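Local coordinates for Rna-directed RNA polymerase (Infectious pancreatic necrosis virus, PDB 3ZED), which probably copies the viral RNA genome as an RNA-dependent RNA polymerase, occurring both free and covalently linked to the genomic RNA, at residues Asn346-Thr350 / Arg367-Ile371; Leu355-Phe361 / Leu560-Ser564; Pro360-Asp366 / Met573-Val577; Thr527-Ala531 / Gly553-Glu557; Pro548-Pro552 / Asn623-Thr629. All coordinates share one frame; numbering follows the deposited sequence.

Interaction 1: residues Asn346-Thr350 / Arg367-Ile371; sequences NITNT and RIMTI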
# COMPACT_ATOMS: atom_id res chain seq x y z
N ASN B 346 -0.12 -10.22 13.07
CA ASN B 346 0.50 -9.02 13.62
C ASN B 346 0.73 -9.20 15.12
O ASN B 346 0.34 -10.21 15.68
CB ASN B 346 -0.34 -7.76 13.32
CG ASN B 346 -1.74 -7.81 13.86
OD1 ASN B 346 -1.96 -7.80 15.07
ND2 ASN B 346 -2.71 -7.88 12.98
N ILE B 347 1.37 -8.21 15.75
CA ILE B 347 1.76 -8.22 17.16
C ILE B 347 0.55 -8.43 18.13
O ILE B 347 0.76 -8.90 19.23
CB ILE B 347 2.55 -6.92 17.49
CG1 ILE B 347 3.43 -7.07 18.75
CG2 ILE B 347 1.68 -5.66 17.48
CD1 ILE B 347 4.61 -6.06 18.85
N THR B 348 -0.69 -8.13 17.71
CA THR B 348 -1.84 -8.27 18.61
C THR B 348 -2.37 -9.72 18.62
O THR B 348 -3.08 -10.08 19.55
CB THR B 348 -2.96 -7.26 18.28
OG1 THR B 348 -3.62 -7.62 17.05
CG2 THR B 348 -2.46 -5.82 18.22
N ASN B 349 -2.01 -10.55 17.61
CA ASN B 349 -2.49 -11.94 17.55
C ASN B 349 -1.36 -12.96 17.34
O ASN B 349 -1.63 -14.16 17.27
CB ASN B 349 -3.54 -12.10 16.42
CG ASN B 349 -3.06 -11.79 15.02
OD1 ASN B 349 -1.94 -12.10 14.60
ND2 ASN B 349 -3.94 -11.25 14.21
N THR B 350 -0.11 -12.50 17.19
CA THR B 350 1.05 -13.36 16.92
C THR B 350 2.29 -12.75 17.55
O THR B 350 2.35 -11.53 17.67
CB THR B 350 1.23 -13.53 15.37
OG1 THR B 350 -0.00 -14.00 14.79
CG2 THR B 350 2.39 -14.46 14.97
N ARG B 367 -4.71 -3.85 23.30
CA ARG B 367 -3.75 -4.97 23.13
C ARG B 367 -2.33 -4.43 22.96
O ARG B 367 -1.40 -4.93 23.59
CB ARG B 367 -4.13 -5.88 21.94
CG ARG B 367 -5.37 -6.72 22.21
CD ARG B 367 -5.53 -7.80 21.16
NE ARG B 367 -6.56 -8.76 21.54
CZ ARG B 367 -6.59 -10.03 21.13
NH1 ARG B 367 -5.64 -10.50 20.34
NH2 ARG B 367 -7.57 -10.84 21.53
N ILE B 368 -2.17 -3.37 22.14
CA ILE B 368 -0.89 -2.67 21.91
C ILE B 368 -0.39 -2.07 23.23
O ILE B 368 0.77 -2.27 23.59
CB ILE B 368 -1.05 -1.59 20.80
CG1 ILE B 368 -1.26 -2.22 19.41
CG2 ILE B 368 0.12 -0.55 20.81
CD1 ILE B 368 -0.10 -2.92 18.80
N MET B 369 -1.28 -1.35 23.97
CA MET B 369 -0.92 -0.72 25.26
C MET B 369 -0.51 -1.76 26.31
O MET B 369 0.42 -1.50 27.07
CB MET B 369 -2.03 0.18 25.77
CG MET B 369 -2.23 1.43 24.91
SD MET B 369 -0.76 2.51 24.74
CE MET B 369 -0.50 3.01 26.45
N THR B 370 -1.14 -2.96 26.30
CA THR B 370 -0.77 -4.08 27.18
C THR B 370 0.66 -4.53 26.83
O THR B 370 1.49 -4.69 27.72
CB THR B 370 -1.80 -5.22 27.08
OG1 THR B 370 -3.06 -4.73 27.54
CG2 THR B 370 -1.43 -6.44 27.93
N ILE B 371 0.96 -4.70 25.52
CA ILE B 371 2.28 -5.12 25.04
C ILE B 371 3.32 -4.06 25.45
O ILE B 371 4.36 -4.43 26.00
CB ILE B 371 2.28 -5.42 23.51
CG1 ILE B 371 1.51 -6.73 23.21
CG2 ILE B 371 3.71 -5.52 22.96
CD1 ILE B 371 0.83 -6.77 21.83
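T348 of the turn-like loop 346-350 comes closest to R367 in the first half of helix 364-377, their CA atoms 5.9 Å apart, and the loop meets the helix through R367, I368 and I371, which lie on one flank of it. The bond across the contact comes from R367: its chain runs out extended from CG to NE, passes T348 CB with its CD methylene, and brings NH1 to T348 O at 2.7 Å. The oxygen lies near the guanidinium plane, but the bond is bent, 137° at the hydrogen, and the donor is tilted from the carbonyl plane. Arginine suits this place because its long aliphatic shaft can lie against a threonine while its head reaches a loop carbonyl. Behind it the contact is apolar. I347 CG2 meets I368 CD1 at 3.5 Å, the two side chains crossing at about a right angle, and T348 CG2 lies beside the same CD1. I371 extends its CD1 to I347 O, 3.4 Å away, with I347 CG1 a little farther off; the oxygen's polar partner is R695. T348 has OG1 lodged between its backbone N and carbonyl carbon (chi1 72°), which turns the hydroxyl to N346 OD1 and the methyl to I368. N346 OD1 thus accepts from both T348 N, on a lone pair at 2.9 Å, and T348 OG1. N349 OD1 in turn takes N346 N and T350 OG1, so the two asparagines hold the loop compact. The bond from T348 N to N346 OD1 defines an Asx turn, here docked on the flank of a helix within the palm family region.

Interaction 2: residues Leu355-Phe361 / Leu560-Ser564; sequences LYGFSPF and LLGWS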
# COMPACT_ATOMS: atom_id res chain seq x y z
N LEU B 355 2.79 -5.23 12.03
CA LEU B 355 1.51 -4.58 12.29
C LEU B 355 0.52 -4.85 11.13
O LEU B 355 -0.55 -4.24 11.09
CB LEU B 355 1.69 -3.05 12.49
CG LEU B 355 2.23 -2.57 13.85
CD1 LEU B 355 2.76 -1.16 13.75
CD2 LEU B 355 1.17 -2.68 14.94
N TYR B 356 0.87 -5.76 10.17
CA TYR B 356 0.00 -6.06 9.03
C TYR B 356 -1.41 -6.48 9.46
O TYR B 356 -1.58 -7.40 10.27
CB TYR B 356 0.62 -7.13 8.11
CG TYR B 356 -0.25 -7.41 6.89
CD1 TYR B 356 -0.39 -6.46 5.88
CD2 TYR B 356 -1.01 -8.56 6.81
CE1 TYR B 356 -1.22 -6.70 4.78
CE2 TYR B 356 -1.84 -8.81 5.71
CZ TYR B 356 -1.93 -7.88 4.70
OH TYR B 356 -2.75 -8.10 3.61
N GLY B 357 -2.41 -5.81 8.90
CA GLY B 357 -3.82 -6.06 9.17
C GLY B 357 -4.29 -5.54 10.52
O GLY B 357 -5.40 -5.86 10.94
N PHE B 358 -3.46 -4.69 11.21
CA PHE B 358 -3.84 -4.15 12.52
C PHE B 358 -5.00 -3.18 12.42
O PHE B 358 -5.04 -2.35 11.52
CB PHE B 358 -2.65 -3.44 13.20
CG PHE B 358 -3.00 -2.61 14.43
CD1 PHE B 358 -3.22 -3.21 15.66
CD2 PHE B 358 -3.08 -1.22 14.35
CE1 PHE B 358 -3.53 -2.45 16.78
CE2 PHE B 358 -3.37 -0.46 15.47
CZ PHE B 358 -3.56 -1.07 16.69
N SER B 359 -5.90 -3.27 13.39
CA SER B 359 -7.00 -2.34 13.59
C SER B 359 -6.95 -1.88 15.06
O SER B 359 -6.84 -2.75 15.94
CB SER B 359 -8.34 -2.98 13.27
OG SER B 359 -9.37 -2.07 13.62
N PRO B 360 -7.02 -0.56 15.36
CA PRO B 360 -6.98 -0.15 16.78
C PRO B 360 -8.34 -0.36 17.46
O PRO B 360 -8.43 -0.32 18.69
CB PRO B 360 -6.62 1.34 16.70
CG PRO B 360 -7.20 1.80 15.36
CD PRO B 360 -7.13 0.60 14.44
N PHE B 361 -9.39 -0.58 16.66
CA PHE B 361 -10.74 -0.78 17.15
C PHE B 361 -10.93 -2.21 17.67
O PHE B 361 -10.03 -3.05 17.52
CB PHE B 361 -11.77 -0.41 16.06
CG PHE B 361 -11.72 1.07 15.78
CD1 PHE B 361 -12.19 1.99 16.73
CD2 PHE B 361 -11.14 1.56 14.62
CE1 PHE B 361 -12.09 3.37 16.50
CE2 PHE B 361 -11.04 2.92 14.40
CZ PHE B 361 -11.52 3.82 15.34
N LEU B 560 0.42 5.68 16.19
CA LEU B 560 0.49 4.31 15.70
C LEU B 560 -0.43 4.20 14.52
O LEU B 560 -1.65 4.12 14.69
CB LEU B 560 0.11 3.33 16.83
CG LEU B 560 0.22 1.83 16.49
CD1 LEU B 560 1.69 1.37 16.50
CD2 LEU B 560 -0.56 1.01 17.46
N LEU B 561 0.14 4.28 13.30
CA LEU B 561 -0.62 4.27 12.04
C LEU B 561 -1.72 5.37 12.07
O LEU B 561 -2.81 5.18 11.56
CB LEU B 561 -1.22 2.87 11.72
CG LEU B 561 -0.25 1.66 11.82
CD1 LEU B 561 -0.93 0.38 11.43
CD2 LEU B 561 0.98 1.88 10.95
N GLY B 562 -1.37 6.52 12.67
CA GLY B 562 -2.25 7.68 12.79
C GLY B 562 -3.14 7.74 14.01
O GLY B 562 -3.99 8.62 14.10
N TRP B 563 -2.97 6.82 14.96
CA TRP B 563 -3.82 6.78 16.16
C TRP B 563 -3.06 7.05 17.46
O TRP B 563 -1.93 6.59 17.65
CB TRP B 563 -4.52 5.41 16.29
CG TRP B 563 -5.29 5.01 15.08
CD1 TRP B 563 -4.87 4.20 14.06
CD2 TRP B 563 -6.60 5.47 14.71
NE1 TRP B 563 -5.85 4.10 13.09
CE2 TRP B 563 -6.91 4.89 13.45
CE3 TRP B 563 -7.55 6.32 15.32
CZ2 TRP B 563 -8.14 5.11 12.81
CZ3 TRP B 563 -8.77 6.52 14.69
CH2 TRP B 563 -9.05 5.94 13.44
N SER B 564 -3.72 7.77 18.37
CA SER B 564 -3.30 8.03 19.75
C SER B 564 -4.16 7.16 20.66
O SER B 564 -5.21 6.66 20.22
CB SER B 564 -3.46 9.50 20.13
OG SER B 564 -2.64 10.34 19.35
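L560 meets two residues of the loop 355-361. Its chi1 of -176° carries CG toward the loop, and the turn at chi2 parts the two methyls: CD1 goes to L355 CD1 at 3.9 Å, and CD2 to the CZ and CE2 end of the F358 ring, 3.7 Å from CZ. The branched leucine thus fills the angle between a leucine and a phenylalanine. L561, with positive phi in the type I' turn L560-W563, turns its CD1 to F358 CD2 at 4.0 Å and, more loosely, to L355 CB. G562 adopts backbone angles at which any CB would collide with the carbonyl O of L561. W563 closes the turn and offers its indole to two partners. P360 CG sits over the five-membered ring, 3.5 Å from its centroid and 7° off the normal, a CH-pi contact for which a rigid proline ring is well shaped. Beyond it, the edge of F361 points at the face of the six-membered ring in a T-shaped pair, planes at 82°. Around this buried seam, I368 of helix 364-377 touches L355, F358 and L560, strand 382-386 adjoins L355 and L561, and P576 of strand 573-578 packs on W563, P360 and F361.

Interaction 3: residues Pro360-Asp366 / Met573-Val577; sequences PFHGGMD and MFVPV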
# COMPACT_ATOMS: atom_id res chain seq x y z
N PRO B 360 -7.02 -0.56 15.36
CA PRO B 360 -6.98 -0.15 16.78
C PRO B 360 -8.34 -0.36 17.46
O PRO B 360 -8.43 -0.32 18.69
CB PRO B 360 -6.62 1.34 16.70
CG PRO B 360 -7.20 1.80 15.36
CD PRO B 360 -7.13 0.60 14.44
N PHE B 361 -9.39 -0.58 16.66
CA PHE B 361 -10.74 -0.78 17.15
C PHE B 361 -10.93 -2.21 17.67
O PHE B 361 -10.03 -3.05 17.52
CB PHE B 361 -11.77 -0.41 16.06
CG PHE B 361 -11.72 1.07 15.78
CD1 PHE B 361 -12.19 1.99 16.73
CD2 PHE B 361 -11.14 1.56 14.62
CE1 PHE B 361 -12.09 3.37 16.50
CE2 PHE B 361 -11.04 2.92 14.40
CZ PHE B 361 -11.52 3.82 15.34
N HIS B 362 -12.04 -2.44 18.38
CA HIS B 362 -12.39 -3.75 18.94
C HIS B 362 -11.26 -4.29 19.86
O HIS B 362 -10.92 -5.48 19.84
CB HIS B 362 -12.78 -4.74 17.81
CG HIS B 362 -13.99 -4.25 17.06
ND1 HIS B 362 -13.88 -3.71 15.79
CD2 HIS B 362 -15.27 -4.11 17.49
CE1 HIS B 362 -15.09 -3.27 15.47
NE2 HIS B 362 -15.97 -3.50 16.46
N GLY B 363 -10.70 -3.37 20.65
CA GLY B 363 -9.65 -3.66 21.62
C GLY B 363 -8.23 -3.72 21.11
O GLY B 363 -7.34 -4.02 21.90
N GLY B 364 -8.01 -3.45 19.81
CA GLY B 364 -6.68 -3.46 19.18
C GLY B 364 -5.66 -2.55 19.86
O GLY B 364 -4.55 -2.97 20.19
N MET B 365 -6.05 -1.28 20.10
CA MET B 365 -5.22 -0.30 20.79
C MET B 365 -4.91 -0.76 22.25
O MET B 365 -3.75 -0.67 22.69
CB MET B 365 -5.87 1.10 20.77
CG MET B 365 -4.99 2.18 21.43
SD MET B 365 -3.39 2.37 20.61
CE MET B 365 -3.83 3.50 19.34
N ASP B 366 -5.91 -1.29 22.98
CA ASP B 366 -5.64 -1.79 24.32
C ASP B 366 -4.65 -2.95 24.32
O ASP B 366 -3.80 -3.01 25.21
CB ASP B 366 -6.92 -2.17 25.07
CG ASP B 366 -6.65 -2.35 26.56
OD1 ASP B 366 -6.14 -1.39 27.20
OD2 ASP B 366 -6.90 -3.46 27.08
N MET B 573 -9.89 0.46 29.79
CA MET B 573 -8.93 0.17 28.75
C MET B 573 -8.62 1.40 27.97
O MET B 573 -9.32 2.42 28.06
CB MET B 573 -9.44 -0.95 27.81
CG MET B 573 -10.74 -0.63 27.09
SD MET B 573 -11.51 -2.15 26.43
CE MET B 573 -10.89 -2.07 24.79
N PHE B 574 -7.53 1.31 27.20
CA PHE B 574 -7.14 2.34 26.26
C PHE B 574 -7.94 2.14 24.98
O PHE B 574 -8.18 1.00 24.55
CB PHE B 574 -5.64 2.31 25.96
CG PHE B 574 -4.83 2.84 27.11
CD1 PHE B 574 -4.52 4.20 27.19
CD2 PHE B 574 -4.34 1.99 28.08
CE1 PHE B 574 -3.74 4.69 28.25
CE2 PHE B 574 -3.58 2.49 29.15
CZ PHE B 574 -3.30 3.83 29.23
N VAL B 575 -8.39 3.25 24.41
CA VAL B 575 -9.18 3.27 23.17
C VAL B 575 -8.47 4.20 22.16
O VAL B 575 -7.78 5.12 22.60
CB VAL B 575 -10.66 3.66 23.41
CG1 VAL B 575 -11.35 2.64 24.31
CG2 VAL B 575 -10.78 5.08 24.00
N PRO B 576 -8.61 4.00 20.83
CA PRO B 576 -7.94 4.92 19.92
C PRO B 576 -8.71 6.21 19.67
O PRO B 576 -9.95 6.24 19.66
CB PRO B 576 -7.86 4.12 18.62
CG PRO B 576 -9.08 3.24 18.65
CD PRO B 576 -9.35 2.95 20.10
N VAL B 577 -7.96 7.27 19.42
CA VAL B 577 -8.45 8.55 18.95
C VAL B 577 -7.50 8.97 17.82
O VAL B 577 -6.26 8.82 17.94
CB VAL B 577 -8.66 9.68 20.01
CG1 VAL B 577 -9.72 9.31 21.03
CG2 VAL B 577 -7.35 10.12 20.69
O HOH W 1 -8.70 -0.67 22.40
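P576 lies at the apolar centre, on strand 573-578, an outermost strand of the three-stranded antiparallel sheet, where the loop leading into helix 364-377 and the helix's first turn settle against it. Its CB meets P360 CB at 3.6 Å, the two rings crossing at about a right angle, while its CG stands over a face of the F361 ring, 26° off the normal, as a CH-pi contact. P360 O is also near CG and CD of P576. Two prolines suit such a place, since their compact rings pack closely without a flexible chain to order. M365 runs past P576 in the opposite direction, its CB 4.0 Å from P576 CD, and its chain bends at chi2 and chi3 to bring CE near P576 CB. The chain reaches the helix through a type I' turn, F361-G364, with G363 in the N-cap position at positive phi; M573 CE rests against G363 CA at 3.8 Å. Farther out comes D366. A chi1 of -166° swings its carboxylate away from the backbone N and across M573 CB, 3.4 Å from D366 CG, to the start of the strand. A more distant, weak ion pair links D366 OD1 to R373, and the F574 ring continues outward to helix 524-533. One water ties the backbones together, accepting from D366 N at 2.9 Å and donating to F574 O at 2.8 Å. The direct bond of the pair runs from F574 N to D366 OD1 at 3.0 Å, nearly straight at 167°, meeting that oxygen from above the carboxylate plane.

Interaction 4: residues Thr527-Ala531 / Gly553-Glu557; sequences TIVEA and GKAVE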
# COMPACT_ATOMS: atom_id res chain seq x y z
N THR B 527 3.99 9.19 31.21
CA THR B 527 2.92 9.61 30.28
C THR B 527 1.73 8.64 30.34
O THR B 527 0.60 9.12 30.34
CB THR B 527 3.46 9.72 28.82
OG1 THR B 527 4.60 10.56 28.83
CG2 THR B 527 2.43 10.27 27.81
N ILE B 528 1.97 7.30 30.38
CA ILE B 528 0.91 6.27 30.46
C ILE B 528 0.20 6.40 31.83
O ILE B 528 -1.03 6.38 31.87
CB ILE B 528 1.46 4.84 30.18
CG1 ILE B 528 2.00 4.77 28.73
CG2 ILE B 528 0.37 3.76 30.40
CD1 ILE B 528 2.83 3.57 28.41
N VAL B 529 0.97 6.60 32.92
CA VAL B 529 0.43 6.78 34.28
C VAL B 529 -0.46 8.06 34.30
O VAL B 529 -1.57 8.03 34.83
CB VAL B 529 1.56 6.82 35.35
CG1 VAL B 529 1.04 7.29 36.71
CG2 VAL B 529 2.25 5.47 35.48
N GLU B 530 0.02 9.14 33.67
CA GLU B 530 -0.68 10.42 33.55
C GLU B 530 -1.99 10.24 32.76
O GLU B 530 -3.02 10.75 33.19
CB GLU B 530 0.22 11.48 32.87
CG GLU B 530 -0.33 12.89 32.97
CD GLU B 530 0.35 13.97 32.15
OE1 GLU B 530 1.46 13.72 31.61
OE2 GLU B 530 -0.21 15.08 32.06
N ALA B 531 -1.95 9.49 31.64
CA ALA B 531 -3.11 9.19 30.79
C ALA B 531 -4.21 8.49 31.58
O ALA B 531 -5.38 8.84 31.45
CB ALA B 531 -2.69 8.34 29.60
N GLY B 553 -8.64 13.87 29.08
CA GLY B 553 -7.45 13.31 29.70
C GLY B 553 -6.27 13.37 28.76
O GLY B 553 -6.43 13.60 27.55
N LYS B 554 -5.06 13.16 29.31
CA LYS B 554 -3.81 13.11 28.56
C LYS B 554 -3.83 11.94 27.55
O LYS B 554 -4.15 10.82 27.93
CB LYS B 554 -2.64 12.93 29.55
CG LYS B 554 -1.25 12.85 28.93
CD LYS B 554 -0.73 14.21 28.49
CE LYS B 554 0.70 14.15 28.00
NZ LYS B 554 0.98 15.27 27.06
N ALA B 555 -3.53 12.20 26.28
CA ALA B 555 -3.41 11.15 25.27
C ALA B 555 -1.99 10.61 25.23
O ALA B 555 -1.04 11.38 25.45
CB ALA B 555 -3.81 11.66 23.89
N VAL B 556 -1.85 9.30 24.96
CA VAL B 556 -0.56 8.66 24.70
C VAL B 556 -0.43 8.81 23.19
O VAL B 556 -1.11 8.11 22.44
CB VAL B 556 -0.44 7.20 25.23
CG1 VAL B 556 1.00 6.69 25.06
CG2 VAL B 556 -0.85 7.10 26.69
N GLU B 557 0.33 9.82 22.74
CA GLU B 557 0.41 10.20 21.32
C GLU B 557 1.40 9.33 20.53
O GLU B 557 2.40 9.81 20.01
CB GLU B 557 0.73 11.70 21.17
CG GLU B 557 -0.31 12.59 21.84
CD GLU B 557 -0.25 14.02 21.34
OE1 GLU B 557 -0.88 14.31 20.29
OE2 GLU B 557 0.48 14.82 21.95
O HOH W 2 -5.99 9.28 28.84
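E530 and K554 both carry CG anti to the backbone N (chi1 -168° and 179°), but from there their chains differ: the glutamate continues extended, whereas the lysine bends at chi2 (76°) and folds its methylenes across the carboxylate. K554 CD comes to 3.7 Å from E530 OE2, and CE is equally close to OE1, the two chains crossing at a slant. The ammonium goes farther: NZ remains 4.8 Å from E530 OE1, so opposite charges are neighbours without a direct ion pair. Lysine suits the place through its long aliphatic part, which does the touching. T527 places CG2 alongside this chain, while its hydroxyl bonds back to N523 O, just before the helix begins. Deeper in, A531 is small enough to let the loop come close: its CB lies 3.3 Å from K554 O, and its CA makes a CA-H...O contact with that same oxygen. V556 turns CG2 to A531 CB at 3.7 Å and, more loosely, to I528 CG1. The F574 ring of strand 573-578 also touches I528, A531 and V556. One water donates to A531 O at 2.7 Å and to K554 O at 2.6 Å, bridging helix and loop, and K554 N bonds to T534 OG1 just after 527-531. Direct contact between the two segments is therefore apolar and van der Waals in the main, and any attraction between E530 and K554 would be electrostatic at a distance.

Interaction 5: residues Pro548-Pro552 / Asn623-Thr629; sequences PPIRP and NNPLLET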
# COMPACT_ATOMS: atom_id res chain seq x y z
N PRO B 548 -19.10 15.09 25.49
CA PRO B 548 -17.63 15.06 25.54
C PRO B 548 -17.16 15.43 26.94
O PRO B 548 -17.92 16.09 27.65
CB PRO B 548 -17.23 16.12 24.50
CG PRO B 548 -18.38 17.12 24.54
CD PRO B 548 -19.59 16.26 24.71
N PRO B 549 -15.95 15.06 27.40
CA PRO B 549 -15.52 15.54 28.73
C PRO B 549 -15.28 17.06 28.67
O PRO B 549 -14.95 17.58 27.60
CB PRO B 549 -14.21 14.78 28.96
CG PRO B 549 -13.66 14.55 27.58
CD PRO B 549 -14.87 14.32 26.71
N ILE B 550 -15.45 17.76 29.78
CA ILE B 550 -15.18 19.21 29.83
C ILE B 550 -13.67 19.39 29.67
O ILE B 550 -13.23 20.20 28.87
CB ILE B 550 -15.75 19.84 31.13
CG1 ILE B 550 -17.30 19.71 31.14
CG2 ILE B 550 -15.31 21.32 31.25
CD1 ILE B 550 -17.96 19.65 32.43
N ARG B 551 -12.90 18.55 30.37
CA ARG B 551 -11.44 18.53 30.31
C ARG B 551 -10.95 17.11 29.92
O ARG B 551 -10.90 16.21 30.77
CB ARG B 551 -10.85 19.00 31.66
CG ARG B 551 -9.37 19.37 31.61
CD ARG B 551 -8.86 19.72 32.99
NE ARG B 551 -9.55 20.88 33.58
CZ ARG B 551 -9.13 22.14 33.47
NH1 ARG B 551 -8.02 22.42 32.78
NH2 ARG B 551 -9.81 23.13 34.04
N PRO B 552 -10.63 16.89 28.62
CA PRO B 552 -10.10 15.58 28.19
C PRO B 552 -8.82 15.17 28.94
O PRO B 552 -8.03 16.03 29.37
CB PRO B 552 -9.76 15.78 26.70
CG PRO B 552 -10.48 16.99 26.29
CD PRO B 552 -10.64 17.85 27.50
N ASN B 623 -14.05 13.13 21.67
CA ASN B 623 -13.24 13.45 22.83
C ASN B 623 -12.72 14.90 22.80
O ASN B 623 -11.97 15.27 23.69
CB ASN B 623 -12.08 12.45 22.99
CG ASN B 623 -11.61 12.33 24.42
OD1 ASN B 623 -12.40 12.37 25.36
ND2 ASN B 623 -10.31 12.28 24.63
N ASN B 624 -13.13 15.70 21.81
CA ASN B 624 -12.75 17.12 21.72
C ASN B 624 -14.04 17.91 22.01
O ASN B 624 -14.95 17.87 21.17
CB ASN B 624 -12.15 17.46 20.36
CG ASN B 624 -11.65 18.87 20.26
OD1 ASN B 624 -12.38 19.84 20.45
ND2 ASN B 624 -10.41 19.02 19.88
N PRO B 625 -14.20 18.57 23.19
CA PRO B 625 -15.50 19.13 23.54
C PRO B 625 -16.01 20.19 22.58
O PRO B 625 -17.19 20.16 22.25
CB PRO B 625 -15.33 19.64 24.98
CG PRO B 625 -13.85 19.77 25.17
CD PRO B 625 -13.26 18.66 24.34
N LEU B 626 -15.16 21.10 22.12
CA LEU B 626 -15.64 22.09 21.16
C LEU B 626 -16.02 21.44 19.83
O LEU B 626 -17.09 21.72 19.29
CB LEU B 626 -14.61 23.20 20.93
CG LEU B 626 -15.15 24.47 20.24
CD1 LEU B 626 -16.07 25.26 21.16
CD2 LEU B 626 -14.01 25.34 19.69
N LEU B 627 -15.16 20.57 19.32
CA LEU B 627 -15.39 19.90 18.05
C LEU B 627 -16.65 19.03 18.10
O LEU B 627 -17.44 19.08 17.15
CB LEU B 627 -14.16 19.07 17.62
CG LEU B 627 -14.24 18.32 16.28
CD1 LEU B 627 -14.51 19.29 15.11
CD2 LEU B 627 -12.96 17.52 16.02
N GLU B 628 -16.83 18.26 19.19
CA GLU B 628 -17.97 17.38 19.40
C GLU B 628 -19.27 18.20 19.54
O GLU B 628 -20.26 17.81 18.96
CB GLU B 628 -17.72 16.47 20.63
CG GLU B 628 -18.93 15.69 21.14
CD GLU B 628 -19.70 14.83 20.15
OE1 GLU B 628 -19.10 14.36 19.16
OE2 GLU B 628 -20.88 14.56 20.42
N THR B 629 -19.26 19.34 20.27
CA THR B 629 -20.46 20.17 20.42
C THR B 629 -20.90 20.71 19.04
O THR B 629 -22.08 20.57 18.70
CB THR B 629 -20.24 21.30 21.43
OG1 THR B 629 -19.57 20.78 22.59
CG2 THR B 629 -21.54 21.96 21.86
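P548 packs its ring on the first turn of helix 625-645, with CB 3.6 Å from P625 CA and CD 3.7 Å from E628 CG. In E628 a chi1 of 168° and a bend at chi2 (54°) lay the methylenes against the proline and turn the carboxylate off to R617, in a salt bridge, and to Y540. A glutamate thus serves as apolar surface near its root and as an ionic partner at its end. P549 is crossed at about a right angle by N623, whose OD1 rests 3.4 Å from P549 CG; chi1 of -154° carries the amide out to that ring. P552 and P625 point their rings at each other, CG to CD at 3.8 Å, and P552 also lies near N623 O. P625 in turn sets its CB 3.4 Å from P549 O. A proline is at home in the first turn of a helix, where its missing N-H is not needed; N624 before it is the N-cap, its OD1 accepting from L627 N at 3.1 Å. The three prolines touching the helix start have no N-H, so they meet it by shape and by ring CH groups near carbonyl oxygens; I550 N turns to D538 instead.

In the fold
Interactions 1, 2 and 3 form a cluster, centres 9 to 11 Å apart, around helix 364-377 and the loop before it, and their segments cross along the chain; 2 and 3 share P360 and F361. Interactions 2, 3 and 4 reach the antiparallel sheet 556-560, 563-568, 573-578, and F574 joins 3 to 4, which is nested within the loops closed by 2 and 3. M369 touches F574 and I528, linking interaction 1, which closes before 4 and 5 open. Interaction 5 lies about 16 Å from interaction 4 between centres, its segment 548-552 running into 553-557. Interactions 2 and 3 join the palm to the thumb family region; 1 lies in the former, 4 and 5 in the latter.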